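PDB 4U13: putative polyketide cyclase SMa1630 from Sinorhizobium meliloti 1021, which is of unproven function but, with a SnoaL-like fold of the NTF2 clan, may act as a polyketide cyclase on a substrate not yet identified. Local coordinates for residues D15-N20 with A54-A59; A40-V45 with L49-A54. All coordinates share one frame; numbering follows the deposited sequence.

Contact 1: residues D15-N20 with A54-A59; sequences DADSCN and AAKKAA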
loop_
_atom_site.group_PDB
_atom_site.type_symbol
_atom_site.label_atom_id
_atom_site.label_comp_id
_atom_site.label_asym_id
_atom_site.label_seq_id
_atom_site.Cartn_x
_atom_site.Cartn_y
_atom_site.Cartn_z
ATOM N N ASP A 15 -5.388 -0.991 -2.933
ATOM C CA ASP A 15 -4.060 -1.066 -3.635
ATOM C C ASP A 15 -4.042 -0.136 -4.842
ATOM O O ASP A 15 -3.038 0.587 -5.137
ATOM C CB ASP A 15 -3.767 -2.475 -4.147
ATOM C CG ASP A 15 -3.342 -3.467 -3.022
ATOM O OD1 ASP A 15 -2.680 -3.048 -2.049
ATOM O OD2 ASP A 15 -3.641 -4.686 -3.122
ATOM N N ALA A 16 -5.181 -0.134 -5.499
ATOM C CA ALA A 16 -5.369 0.688 -6.682
ATOM C C ALA A 16 -5.556 2.158 -6.361
ATOM O O ALA A 16 -4.983 3.005 -7.029
ATOM C CB ALA A 16 -6.577 0.184 -7.457
ATOM N N ASP A 17 -6.374 2.438 -5.349
ATOM C CA ASP A 17 -6.505 3.765 -4.817
ATOM C C ASP A 17 -5.112 4.287 -4.469
ATOM O O ASP A 17 -4.666 5.318 -4.891
ATOM C CB ASP A 17 -7.387 3.711 -3.569
ATOM C CG ASP A 17 -7.739 5.080 -3.022
ATOM O OD1 ASP A 17 -7.746 6.043 -3.798
ATOM O OD2 ASP A 17 -8.072 5.194 -1.813
ATOM N N SER A 18 -4.405 3.536 -3.706
ATOM C CA SER A 18 -3.072 3.893 -3.237
ATOM C C SER A 18 -1.987 4.073 -4.352
ATOM O O SER A 18 -1.052 4.841 -4.206
ATOM C CB SER A 18 -2.721 2.866 -2.215
ATOM O OG SER A 18 -1.359 2.939 -1.920
ATOM N N CYS A 19 -2.047 3.268 -5.412
ATOM C CA CYS A 19 -1.050 3.331 -6.495
ATOM C C CYS A 19 -1.491 4.183 -7.643
ATOM O O CYS A 19 -0.805 4.238 -8.670
ATOM C CB CYS A 19 -0.744 1.913 -6.984
ATOM S SG CYS A 19 0.125 0.873 -5.691
ATOM N N ASN A 20 -2.600 4.900 -7.469
ATOM C CA ASN A 20 -3.201 5.691 -8.527
ATOM C C ASN A 20 -3.394 4.843 -9.774
ATOM O O ASN A 20 -3.048 5.258 -10.820
ATOM C CB ASN A 20 -2.357 6.929 -8.887
ATOM C CG ASN A 20 -2.230 7.933 -7.743
ATOM O OD1 ASN A 20 -3.157 8.133 -6.983
ATOM N ND2 ASN A 20 -1.079 8.542 -7.607
ATOM N N ALA A 54 -11.297 13.477 -9.336
ATOM C CA ALA A 54 -11.453 14.770 -8.662
ATOM C C ALA A 54 -10.945 14.756 -7.193
ATOM O O ALA A 54 -10.325 15.716 -6.744
ATOM C CB ALA A 54 -12.902 15.248 -8.706
ATOM N N ALA A 55 -11.200 13.676 -6.469
ATOM C CA ALA A 55 -10.796 13.608 -5.108
ATOM C C ALA A 55 -9.285 13.553 -4.992
ATOM O O ALA A 55 -8.704 14.116 -4.066
ATOM C CB ALA A 55 -11.443 12.405 -4.426
ATOM N N LYS A 56 -8.634 12.880 -5.917
ATOM C CA LYS A 56 -7.178 12.824 -5.938
ATOM C C LYS A 56 -6.585 14.180 -6.215
ATOM O O LYS A 56 -5.629 14.572 -5.548
ATOM C CB LYS A 56 -6.727 11.872 -7.029
ATOM C CG LYS A 56 -7.032 10.422 -6.729
ATOM C CD LYS A 56 -5.838 9.771 -6.102
ATOM C CE LYS A 56 -6.103 8.308 -5.758
ATOM N NZ LYS A 56 -5.228 8.016 -4.598
ATOM N N LYS A 57 -7.128 14.895 -7.197
ATOM C CA LYS A 57 -6.659 16.276 -7.499
ATOM C C LYS A 57 -6.913 17.219 -6.337
ATOM O O LYS A 57 -6.068 18.047 -6.031
ATOM C CB LYS A 57 -7.354 16.925 -8.720
ATOM C CG LYS A 57 -7.673 15.996 -9.886
ATOM C CD LYS A 57 -6.490 15.717 -10.797
ATOM C CE LYS A 57 -6.967 15.605 -12.253
ATOM N NZ LYS A 57 -5.996 14.925 -13.162
ATOM N N ALA A 58 -8.118 17.136 -5.758
ATOM C CA ALA A 58 -8.530 17.984 -4.650
ATOM C C ALA A 58 -7.595 17.809 -3.462
ATOM O O ALA A 58 -7.148 18.817 -2.915
ATOM C CB ALA A 58 -9.950 17.675 -4.214
ATOM N N ALA A 59 -7.274 16.571 -3.070
ATOM C CA ALA A 59 -6.543 16.426 -1.813
ATOM C C ALA A 59 -5.237 15.614 -1.803
ATOM O O ALA A 59 -4.530 15.625 -0.766
ATOM C CB ALA A 59 -7.477 15.929 -0.741
#

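Contact 2: residues A40-V45 with L49-A54; sequences ARHQGV and LRWWVA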
loop_
_atom_site.group_PDB
_atom_site.type_symbol
_atom_site.label_atom_id
_atom_site.label_comp_id
_atom_site.label_asym_id
_atom_site.label_seq_id
_atom_site.Cartn_x
_atom_site.Cartn_y
_atom_site.Cartn_z
ATOM N N ALA A 40 -22.854 13.128 -1.544
ATOM C CA ALA A 40 -23.205 12.859 -2.951
ATOM C C ALA A 40 -23.176 11.406 -3.355
ATOM O O ALA A 40 -22.564 10.562 -2.709
ATOM C CB ALA A 40 -22.326 13.670 -3.898
ATOM N N ARG A 41 -23.832 11.152 -4.481
ATOM C CA ARG A 41 -24.086 9.809 -4.977
ATOM C C ARG A 41 -23.557 9.713 -6.400
ATOM O O ARG A 41 -23.890 10.530 -7.225
ATOM C CB ARG A 41 -25.591 9.563 -4.934
ATOM C CG ARG A 41 -26.048 8.140 -5.212
ATOM C CD ARG A 41 -27.575 8.014 -5.123
ATOM N NE ARG A 41 -28.027 6.625 -5.264
ATOM C CZ ARG A 41 -28.254 5.995 -6.425
ATOM N NH1 ARG A 41 -28.095 6.616 -7.611
ATOM N NH2 ARG A 41 -28.659 4.720 -6.397
ATOM N N HIS A 42 -22.744 8.699 -6.677
ATOM C CA HIS A 42 -22.221 8.474 -7.996
ATOM C C HIS A 42 -22.622 7.085 -8.507
ATOM O O HIS A 42 -22.318 6.081 -7.899
ATOM C CB HIS A 42 -20.720 8.653 -7.949
ATOM C CG HIS A 42 -20.305 9.957 -7.335
ATOM N ND1 HIS A 42 -19.798 10.069 -6.049
ATOM C CD2 HIS A 42 -20.364 11.217 -7.820
ATOM C CE1 HIS A 42 -19.558 11.342 -5.780
ATOM N NE2 HIS A 42 -19.881 12.055 -6.844
ATOM N N GLN A 43 -23.348 7.018 -9.610
ATOM C CA GLN A 43 -23.830 5.732 -10.113
ATOM C C GLN A 43 -23.190 5.399 -11.469
ATOM O O GLN A 43 -23.052 6.279 -12.309
ATOM C CB GLN A 43 -25.328 5.787 -10.256
ATOM C CG GLN A 43 -25.956 4.477 -10.697
ATOM C CD GLN A 43 -27.444 4.468 -10.410
ATOM O OE1 GLN A 43 -28.088 5.518 -10.317
ATOM N NE2 GLN A 43 -28.002 3.277 -10.274
ATOM N N GLY A 44 -22.798 4.136 -11.675
ATOM C CA GLY A 44 -22.129 3.728 -12.902
ATOM C C GLY A 44 -20.632 3.941 -12.797
ATOM O O GLY A 44 -20.156 4.879 -12.127
ATOM N N VAL A 45 -19.870 3.097 -13.495
ATOM C CA VAL A 45 -18.421 3.181 -13.428
ATOM C C VAL A 45 -17.882 4.510 -13.971
ATOM O O VAL A 45 -16.814 4.984 -13.527
ATOM C CB VAL A 45 -17.733 1.966 -14.060
ATOM C CG1 VAL A 45 -16.236 2.000 -13.822
ATOM C CG2 VAL A 45 -18.230 0.664 -13.443
ATOM N N LEU A 49 -15.308 6.819 -11.654
ATOM C CA LEU A 49 -13.978 7.256 -12.056
ATOM C C LEU A 49 -13.829 8.761 -11.951
ATOM O O LEU A 49 -12.749 9.276 -11.611
ATOM C CB LEU A 49 -13.646 6.804 -13.474
ATOM C CG LEU A 49 -13.057 5.414 -13.667
ATOM C CD1 LEU A 49 -12.982 5.104 -15.146
ATOM C CD2 LEU A 49 -11.659 5.320 -13.062
ATOM N N ARG A 50 -14.888 9.485 -12.302
ATOM C CA ARG A 50 -14.837 10.959 -12.255
ATOM C C ARG A 50 -14.635 11.382 -10.837
ATOM O O ARG A 50 -13.821 12.239 -10.544
ATOM C CB ARG A 50 -16.108 11.606 -12.828
ATOM C CG ARG A 50 -16.181 11.506 -14.363
ATOM C CD ARG A 50 -17.189 12.448 -15.024
ATOM N NE ARG A 50 -18.499 12.459 -14.391
ATOM C CZ ARG A 50 -19.450 13.352 -14.640
ATOM N NH1 ARG A 50 -20.609 13.265 -13.977
ATOM N NH2 ARG A 50 -19.254 14.330 -15.534
ATOM N N TRP A 51 -15.364 10.718 -9.962
ATOM C CA TRP A 51 -15.338 11.024 -8.590
ATOM C C TRP A 51 -13.943 10.783 -7.995
ATOM O O TRP A 51 -13.452 11.636 -7.213
ATOM C CB TRP A 51 -16.349 10.159 -7.891
ATOM C CG TRP A 51 -16.091 10.022 -6.401
ATOM C CD1 TRP A 51 -16.353 10.949 -5.432
ATOM C CD2 TRP A 51 -15.550 8.889 -5.745
ATOM N NE1 TRP A 51 -15.988 10.455 -4.190
ATOM C CE2 TRP A 51 -15.493 9.191 -4.353
ATOM C CE3 TRP A 51 -15.085 7.647 -6.186
ATOM C CZ2 TRP A 51 -15.025 8.272 -3.402
ATOM C CZ3 TRP A 51 -14.569 6.739 -5.236
ATOM C CH2 TRP A 51 -14.553 7.057 -3.867
ATOM N N TRP A 52 -13.343 9.634 -8.348
ATOM C CA TRP A 52 -12.040 9.229 -7.839
ATOM C C TRP A 52 -10.925 10.173 -8.324
ATOM O O TRP A 52 -10.044 10.604 -7.548
ATOM C CB TRP A 52 -11.786 7.774 -8.245
ATOM C CG TRP A 52 -10.490 7.210 -7.792
ATOM C CD1 TRP A 52 -10.164 6.805 -6.542
ATOM C CD2 TRP A 52 -9.364 6.915 -8.610
ATOM N NE1 TRP A 52 -8.894 6.316 -6.518
ATOM C CE2 TRP A 52 -8.373 6.368 -7.771
ATOM C CE3 TRP A 52 -9.085 7.082 -9.979
ATOM C CZ2 TRP A 52 -7.116 5.983 -8.250
ATOM C CZ3 TRP A 52 -7.838 6.712 -10.451
ATOM C CH2 TRP A 52 -6.868 6.147 -9.584
ATOM N N VAL A 53 -10.980 10.535 -9.600
ATOM C CA VAL A 53 -10.038 11.495 -10.153
ATOM C C VAL A 53 -10.093 12.895 -9.471
ATOM O O VAL A 53 -9.050 13.418 -9.050
ATOM C CB VAL A 53 -10.241 11.605 -11.674
ATOM C CG1 VAL A 53 -9.430 12.754 -12.266
ATOM C CG2 VAL A 53 -9.809 10.293 -12.372
ATOM N N ALA A 54 -11.297 13.477 -9.336
ATOM C CA ALA A 54 -11.453 14.770 -8.662
ATOM C C ALA A 54 -10.945 14.756 -7.193
ATOM O O ALA A 54 -10.325 15.716 -6.744
ATOM C CB ALA A 54 -12.902 15.248 -8.706
#

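Contact 1: residues D15-N20 with A54-A59
Lys56 reaches across from its helix to the end of another and sets its ammonium group among three oxygens supplied by Asp17 and Asn20. The firmest of these bonds runs from Lys56 NZ to the backbone O of Asp17, at 2.8 Å; the nitrogen stands above the carbonyl plane, 39° out of it. Two weak bonds complete the grip: Lys56 NZ lies 3.2 Å from Asn20 OD1 and 3.3 Å from Asp17 OD1, the latter contact also being a salt bridge. The lysine chain bends at its second torsion (chi2 -95°) and is extended beyond it, crossing both partner side chains at a slant, and its aliphatic part comes along too, with Lys56 CD 3.3 Å from Asn20 OD1. Near the end of helix 8-19 a Schellman motif, with Asn20 at positive phi and its backbone N bonded weakly back to Asp17 O, brings the Asn20 side chain close to the Asp17 carbonyl. A helix C-terminus gathers carbonyl oxygens, and a cation placed there would be expected to meet a favourable dipole. Asp17 puts its CG anti to the backbone N (chi1 -173°), which carries OD1 to a point where it accepts a hydrogen bond from Trp52 NE1, its strongest partner, besides the weaker ones to Lys56 and Tyr61 OH. Tyr61 also meets Lys56 in a cation-pi contact, while the neighbouring Cys19 is joined by a disulfide to Cys19 of the second subunit.

Contact 2: residues A40-V45 with L49-A54
His42 and Trp51 meet side chain to side chain, the imidazole on strand 40-43 and the indole on the helix that follows it. The closest approach is His42 CE1 to Trp51 CD1, 3.2 Å, and the imidazole and the five-membered ring of the indole are inclined at 31°, an oblique pairing. Trp51 CB is set over the imidazole centre, 3.9 Å from the centroid of the His42 ring, in a CH-pi contact almost along the ring normal. Trp51 reaches this position with its CG anti to the backbone N (chi1 159°), the two side chains crossing at about a right angle. An alanine in place of His42 would remove the imidazole and would probably leave Trp51 CB and CD1 without their partner, opening a gap between strand and helix.

In the same shell, Leu49 N donates to Val45 O at 3.0 Å and 166°, an i to i+4 helix bond, with Leu49 CB resting 3.7 Å from that same Val45 O. Gly44, at positive phi, lies at the junction of strand and helix. Further out, Trp51 NE1 is held by Asp37 OD2 and its side chain rests on Val35, whose backbone pairs with that of His42, so strand 33-37 anchors the indole and, through the backbone, strand 40-43, an outermost strand of the mixed sheet in this SnoaL-like fold. With the indole N-H committed to Asp37, no hydrogen bond links the two rings, and their contact probably rests mainly on van der Waals and CH-pi attraction.

How the contacts relate
From the N terminus, helix 8-19 supplies residues 15-20, the first half of contact 1, and the chain then runs through helix 22-26 and strand 33-37 to strand 40-43. There contact 2 closes a short loop, the strand turning straight into helix 44-59, which folds back beside it. The same helix continues to residues 54-59, where contact 1 closes a longer loop that encloses the whole of contact 2; the loops nest and do not cross. Ala54 belongs to both, and Trp52 bridges them, reaching from the helix of contact 2 to Asp17 of contact 1. Helix 44-59 is thus tied midway to the edge strand and near its C-terminal end to helix 8-19.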